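Local coordinates for protein 2,3-dihydroxybenzoate-AMP ligase (Mycobacterium smegmatis, PDB 5KEI) that belongs to the ANL superfamily of AMP-binding enzymes, with a large AMP-binding region followed by a smaller C-terminal domain, at residues A120-H129 with A206-G214. Numbering follows the deposited sequence.
Sequences AVPVMCLPGH and APALLLVSG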
loop_
_atom_site.group_PDB
_atom_site.type_symbol
_atom_site.label_atom_id
_atom_site.label_comp_id
_atom_site.label_asym_id
_atom_site.label_seq_id
_atom_site.Cartn_x
_atom_site.Cartn_y
_atom_site.Cartn_z
ATOM N N ALA A 120 0.052 17.038 -9.388
ATOM C CA ALA A 120 -1.029 16.060 -9.326
ATOM C C ALA A 120 -0.709 15.012 -8.263
ATOM O O ALA A 120 0.453 14.820 -7.866
ATOM C CB ALA A 120 -1.248 15.418 -10.670
ATOM N N VAL A 121 -1.749 14.368 -7.768
ATOM C CA VAL A 121 -1.591 13.384 -6.719
ATOM C C VAL A 121 -1.953 12.045 -7.318
ATOM O O VAL A 121 -3.130 11.726 -7.433
ATOM C CB VAL A 121 -2.470 13.708 -5.498
ATOM C CG1 VAL A 121 -2.370 12.595 -4.447
ATOM C CG2 VAL A 121 -2.069 15.074 -4.910
ATOM N N PRO A 122 -0.935 11.274 -7.749
ATOM C CA PRO A 122 -1.190 9.986 -8.401
ATOM C C PRO A 122 -1.749 8.937 -7.435
ATOM O O PRO A 122 -1.442 8.942 -6.238
ATOM C CB PRO A 122 0.189 9.583 -8.932
ATOM C CG PRO A 122 1.150 10.290 -8.042
ATOM C CD PRO A 122 0.505 11.596 -7.728
ATOM N N VAL A 123 -2.629 8.101 -7.967
ATOM C CA VAL A 123 -3.180 6.947 -7.283
ATOM C C VAL A 123 -2.501 5.708 -7.864
ATOM O O VAL A 123 -2.646 5.394 -9.049
ATOM C CB VAL A 123 -4.703 6.863 -7.462
ATOM C CG1 VAL A 123 -5.251 5.602 -6.835
ATOM C CG2 VAL A 123 -5.367 8.101 -6.859
ATOM N N MET A 124 -1.723 5.021 -7.042
ATOM C CA MET A 124 -0.892 3.939 -7.553
ATOM C C MET A 124 -1.652 2.613 -7.637
ATOM O O MET A 124 -1.612 1.792 -6.710
ATOM C CB MET A 124 0.351 3.798 -6.683
ATOM C CG MET A 124 1.027 5.128 -6.407
ATOM S SD MET A 124 1.469 5.999 -7.927
ATOM C CE MET A 124 2.865 5.032 -8.496
ATOM N N CYS A 125 -2.331 2.410 -8.760
ATOM C CA CYS A 125 -3.070 1.167 -8.999
ATOM C C CYS A 125 -2.138 0.034 -9.414
ATOM O O CYS A 125 -1.119 0.261 -10.070
ATOM C CB CYS A 125 -4.136 1.373 -10.071
ATOM S SG CYS A 125 -5.162 2.829 -9.777
ATOM N N LEU A 126 -2.496 -1.177 -8.992
ATOM C CA LEU A 126 -1.777 -2.401 -9.323
ATOM C C LEU A 126 -2.367 -3.048 -10.579
ATOM O O LEU A 126 -3.531 -2.819 -10.905
ATOM C CB LEU A 126 -1.835 -3.364 -8.142
ATOM C CG LEU A 126 -1.357 -2.641 -6.892
ATOM C CD1 LEU A 126 -1.509 -3.513 -5.665
ATOM C CD2 LEU A 126 0.093 -2.160 -7.082
ATOM N N PRO A 127 -1.562 -3.852 -11.298
ATOM C CA PRO A 127 -2.007 -4.401 -12.593
ATOM C C PRO A 127 -3.194 -5.370 -12.495
ATOM O O PRO A 127 -3.872 -5.588 -13.497
ATOM C CB PRO A 127 -0.757 -5.125 -13.118
ATOM C CG PRO A 127 0.066 -5.404 -11.898
ATOM C CD PRO A 127 -0.176 -4.233 -10.984
ATOM N N GLY A 128 -3.442 -5.919 -11.310
ATOM C CA GLY A 128 -4.519 -6.862 -11.107
ATOM C C GLY A 128 -5.854 -6.218 -10.799
ATOM O O GLY A 128 -6.859 -6.914 -10.611
ATOM N N HIS A 129 -5.864 -4.890 -10.737
ATOM C CA HIS A 129 -7.100 -4.129 -10.557
ATOM C C HIS A 129 -7.892 -4.078 -11.858
ATOM O O HIS A 129 -7.314 -3.840 -12.923
ATOM C CB HIS A 129 -6.804 -2.698 -10.086
ATOM C CG HIS A 129 -6.307 -2.609 -8.674
ATOM N ND1 HIS A 129 -5.402 -1.649 -8.265
ATOM C CD2 HIS A 129 -6.593 -3.349 -7.575
ATOM C CE1 HIS A 129 -5.151 -1.809 -6.978
ATOM N NE2 HIS A 129 -5.858 -2.835 -6.534
ATOM N N ALA A 206 1.145 17.516 3.368
ATOM C CA ALA A 206 -0.076 17.097 2.676
ATOM C C ALA A 206 0.251 15.895 1.789
ATOM O O ALA A 206 1.435 15.654 1.522
ATOM C CB ALA A 206 -0.647 18.258 1.830
ATOM N N PRO A 207 -0.782 15.143 1.328
ATOM C CA PRO A 207 -0.572 13.972 0.467
ATOM C C PRO A 207 0.241 14.254 -0.789
ATOM O O PRO A 207 -0.049 15.199 -1.494
ATOM C CB PRO A 207 -2.003 13.563 0.085
ATOM C CG PRO A 207 -2.809 13.960 1.247
ATOM C CD PRO A 207 -2.198 15.239 1.749
ATOM N N ALA A 208 1.247 13.425 -1.053
ATOM C CA ALA A 208 1.991 13.502 -2.289
ATOM C C ALA A 208 1.367 12.555 -3.294
ATOM O O ALA A 208 1.230 12.900 -4.469
ATOM C CB ALA A 208 3.451 13.146 -2.067
ATOM N N LEU A 209 1.011 11.351 -2.830
ATOM C CA LEU A 209 0.349 10.358 -3.681
ATOM C C LEU A 209 -0.605 9.495 -2.856
ATOM O O LEU A 209 -0.573 9.546 -1.627
ATOM C CB LEU A 209 1.381 9.469 -4.403
ATOM C CG LEU A 209 2.528 8.814 -3.614
ATOM C CD1 LEU A 209 2.042 7.723 -2.673
ATOM C CD2 LEU A 209 3.562 8.225 -4.556
ATOM N N LEU A 210 -1.446 8.701 -3.520
ATOM C CA LEU A 210 -2.278 7.727 -2.794
ATOM C C LEU A 210 -1.850 6.295 -3.158
ATOM O O LEU A 210 -1.758 5.925 -4.337
ATOM C CB LEU A 210 -3.771 7.934 -3.089
ATOM C CG LEU A 210 -4.304 9.375 -2.919
ATOM C CD1 LEU A 210 -5.752 9.526 -3.375
ATOM C CD2 LEU A 210 -4.161 9.883 -1.487
ATOM N N LEU A 211 -1.556 5.494 -2.148
ATOM C CA LEU A 211 -1.317 4.069 -2.385
ATOM C C LEU A 211 -2.630 3.317 -2.245
ATOM O O LEU A 211 -3.596 3.827 -1.677
ATOM C CB LEU A 211 -0.275 3.507 -1.416
ATOM C CG LEU A 211 1.118 4.144 -1.404
ATOM C CD1 LEU A 211 1.882 3.680 -0.186
ATOM C CD2 LEU A 211 1.896 3.767 -2.657
ATOM N N VAL A 212 -2.655 2.110 -2.788
ATOM C CA VAL A 212 -3.777 1.200 -2.635
ATOM C C VAL A 212 -3.503 0.204 -1.502
ATOM O O VAL A 212 -2.388 -0.271 -1.331
ATOM C CB VAL A 212 -4.064 0.455 -3.958
ATOM C CG1 VAL A 212 -5.141 -0.590 -3.760
ATOM C CG2 VAL A 212 -4.498 1.450 -5.027
ATOM N N SER A 213 -4.536 -0.074 -0.722
ATOM C CA SER A 213 -4.474 -0.999 0.393
ATOM C C SER A 213 -4.722 -2.441 -0.057
ATOM O O SER A 213 -5.718 -2.725 -0.727
ATOM C CB SER A 213 -5.510 -0.589 1.434
ATOM O OG SER A 213 -5.489 -1.466 2.537
ATOM N N GLY A 214 -3.834 -3.357 0.313
ATOM C CA GLY A 214 -4.000 -4.754 -0.067
ATOM C C GLY A 214 -4.949 -5.506 0.850
ATOM O O GLY A 214 -4.547 -6.471 1.506
HETATM O O HOH W 1 1.397 15.588 -5.194
HETATM O O HOH W 2 0.139 1.233 -4.452
#
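P122 and M124 clasp L210 between them through two backbone hydrogen bonds, the pattern of neighbouring parallel strands. L210 N donates to P122 O over 2.7 Å at 174°, and M124 N returns a bond of 2.9 Å to L210 O. The same L210 oxygen also receives a CA-H···O contact from V123. Strands 121-124 and 207-212 are thereby joined within the mixed seven-stranded sheet of the AMP-binding region; strand 97-101 flanks the former and strand 222-226, antiparallel, the latter.

Beyond these bonds water takes over. Where A208 and L209 form a classic beta bulge opposite R225 of strand 222-226, one water donates to both A120 O and A208 O. Near the C-terminal end another donates to M124 O and weakly accepts from V212 N.

The apolar side chains divide between the two faces. On one, V123 CG2 meets L210 CD1 at 3.8 Å, and V121 reaches the same leucine: its CG1, anti to the backbone N (chi1 176°), lies 4.1 Å from L210 CG and also covers the CA of L209. On the other, M124 CG, anti to its carbonyl carbon and beside the backbone N (chi1 -47°), comes 4.1 Å from L211 CD2, while the ring of P122 rests its CG against L209 CB; helix 107-117 packs on both P122 and M124.

At the last residue of its strand, V212 sits between M124 O and the H129 ring. Its CG2 approaches the carbonyl oxygen; the V212 and H129 side chains approach from opposite directions, and V212 CG1 meets H129 CE1 obliquely at 3.4 Å. The imidazole also packs edge-to-face with F137.

Two nearly linear bonds thus fix the strand register in a buried, largely aliphatic setting, while bridging waters satisfy carbonyls at the places where direct pairing lapses.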